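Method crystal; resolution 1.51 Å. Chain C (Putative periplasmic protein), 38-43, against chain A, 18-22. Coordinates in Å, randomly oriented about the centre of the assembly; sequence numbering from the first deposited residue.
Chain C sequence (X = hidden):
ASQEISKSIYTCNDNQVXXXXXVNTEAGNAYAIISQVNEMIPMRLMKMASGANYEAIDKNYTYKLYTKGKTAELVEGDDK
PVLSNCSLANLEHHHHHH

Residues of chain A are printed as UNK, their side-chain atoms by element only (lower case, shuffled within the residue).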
# COMPACT_ATOMS: atom_id res chain seq x y z
N ASN C 38 5.48 10.81 -1.69
CA ASN C 38 6.49 9.75 -1.63
C ASN C 38 6.37 8.90 -0.37
O ASN C 38 7.37 8.36 0.12
CB ASN C 38 7.89 10.35 -1.74
CG ASN C 38 8.94 9.32 -2.08
OD1 ASN C 38 8.63 8.23 -2.56
ND2 ASN C 38 10.20 9.65 -1.82
N GLU C 39 5.16 8.79 0.16
CA GLU C 39 4.87 7.94 1.31
C GLU C 39 3.62 7.12 1.04
O GLU C 39 2.66 7.60 0.44
CB GLU C 39 4.62 8.79 2.56
CG GLU C 39 5.72 9.76 2.91
CD GLU C 39 5.48 10.46 4.23
OE1 GLU C 39 4.34 10.87 4.50
OE2 GLU C 39 6.46 10.59 5.00
N MSE C 40 3.61 5.90 1.54
CA MSE C 40 2.40 5.10 1.52
C MSE C 40 1.56 5.37 2.78
O MSE C 40 2.08 5.41 3.90
CB MSE C 40 2.76 3.63 1.42
CG MSE C 40 3.22 3.23 0.03
SE MSE C 40 3.53 1.30 -0.12
CE MSE C 40 5.03 1.17 1.10
N ILE C 41 0.26 5.59 2.56
CA ILE C 41 -0.67 5.94 3.62
C ILE C 41 -1.77 4.88 3.74
O ILE C 41 -2.65 4.76 2.89
CB ILE C 41 -1.32 7.33 3.35
CG1 ILE C 41 -0.23 8.38 3.10
CG2 ILE C 41 -2.22 7.74 4.52
CD1 ILE C 41 0.60 8.68 4.30
N PRO C 42 -1.68 4.05 4.79
CA PRO C 42 -2.74 3.06 5.02
C PRO C 42 -4.01 3.73 5.52
O PRO C 42 -3.93 4.65 6.34
CB PRO C 42 -2.17 2.15 6.11
CG PRO C 42 -0.79 2.60 6.38
CD PRO C 42 -0.55 3.91 5.73
N MSE C 43 -5.15 3.28 5.02
CA MSE C 43 -6.45 3.85 5.35
C MSE C 43 -7.45 2.78 5.73
O MSE C 43 -7.35 1.64 5.27
CB MSE C 43 -6.97 4.65 4.16
CG MSE C 43 -5.90 5.51 3.54
SE MSE C 43 -6.60 6.46 1.98
CE MSE C 43 -7.40 7.96 2.89
N UNK A 18 13.27 2.64 3.05
CA UNK A 18 12.26 1.74 2.49
C UNK A 18 11.05 1.66 3.42
O UNK A 18 11.18 1.28 4.57
se UNK A 18 12.49 -2.50 1.51
c UNK A 18 12.74 -2.98 3.38
c UNK A 18 12.82 0.33 2.32
c UNK A 18 11.79 -0.70 1.79
N UNK A 19 9.87 2.00 2.91
CA UNK A 19 8.65 1.77 3.67
C UNK A 19 8.03 0.44 3.29
O UNK A 19 8.12 0.01 2.14
c UNK A 19 6.84 5.19 3.55
c UNK A 19 7.61 2.84 3.38
c UNK A 19 8.01 4.25 3.73
o UNK A 19 5.98 4.88 2.69
o UNK A 19 6.77 6.22 4.25
N UNK A 20 7.40 -0.22 4.26
CA UNK A 20 6.63 -1.42 3.96
C UNK A 20 5.29 -1.36 4.69
O UNK A 20 5.24 -1.07 5.88
c UNK A 20 8.79 -2.80 3.83
c UNK A 20 6.57 -3.93 3.95
c UNK A 20 7.35 -2.72 4.40
N UNK A 21 4.19 -1.61 3.96
CA UNK A 21 2.91 -1.78 4.62
C UNK A 21 2.68 -3.26 4.79
O UNK A 21 2.74 -4.02 3.81
c UNK A 21 2.02 0.28 3.44
c UNK A 21 1.75 -1.19 3.81
c UNK A 21 2.29 1.20 4.61
c UNK A 21 0.44 -1.36 4.58
N UNK A 22 2.44 -3.68 6.02
CA UNK A 22 2.20 -5.08 6.30
C UNK A 22 0.71 -5.28 6.55
O UNK A 22 0.06 -4.43 7.15
c UNK A 22 6.77 -4.82 7.60
c UNK A 22 6.39 -6.74 6.23
c UNK A 22 5.40 -4.72 7.83
c UNK A 22 4.51 -5.63 7.26
c UNK A 22 3.01 -5.53 7.52
c UNK A 22 7.25 -5.84 6.79
o UNK A 22 8.60 -5.97 6.54
c UNK A 22 5.02 -6.64 6.46

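Position 18 of chain A carries four side-chain atoms in an unbranched run: two carbons, a selenium, and a terminal carbon. Its CA-to-CB bond points away from chain C, and the side chain makes no contact with the other stretch. Selenium in that place identifies selenomethionine, so the residue is A:Met18.

Position 19 has three carbons in a row, the third bearing two oxygens, the mark of a carboxylate on a two-methylene stem. Its CA-to-CB bond points toward chain C, and one oxygen lies 2.8 Å from the backbone N of C:Met40. The count and the terminal pair of oxygens give A:Glu19. With chi1 at m and chi2 at t, the chain is extended enough to place OE1 directly on that N-H, and the angle of 178° makes the hydrogen bond almost perfectly straight.

Position 20 shows three carbons, one carrying the other two, a fork right at the beta position. Its CA-to-CB bond points away; what chain C meets here is backbone, with C:Met40 CE 4.2 Å from the CA of position 20. The three-carbon fork makes it A:Val20.

Position 21 has four carbons, forked at the first, with one arm two carbons long. Its CA-to-CB bond points toward chain C, where the side chain packs on C:Met40 CE and C:Pro42 CG. That is the isoleucine pattern, A:Ile21: its CG1 lies 3.9 Å from C:Met40 CE, and A:Ile21 CD1 lies 3.8 Å from C:Pro42 CG.

Position 22 presents one carbon followed by a six-carbon ring bearing an oxygen, a phenol. It is out of reach of this stretch. The ring and its oxygen make it A:Tyr22, whose hydroxyl is hydrogen-bonded elsewhere in the structure.

The rule to read here is alternation. The two strands run nearly parallel, 18° apart, and side chains fill the gap between them. A:Glu19 and A:Ile21 point in, as do C:Met40 and C:Pro42, and the register matches them: CA of C:Met40 is 7.4 Å from CA of A:Glu19, and CA of C:Pro42 is 7.5 Å from CA of A:Ile21. The polar end of the contact is a side chain reaching a backbone N-H, while the apolar end packs isoleucine against a methyl and a proline ring. One cost remains: C:Glu39 OE2 and A:Glu19 OE2 sit 4.4 Å apart with like charge, although A:Glu19 OE2 is also hydrogen-bonded elsewhere in the structure.

Chain A, residues 18-22: MEVIY
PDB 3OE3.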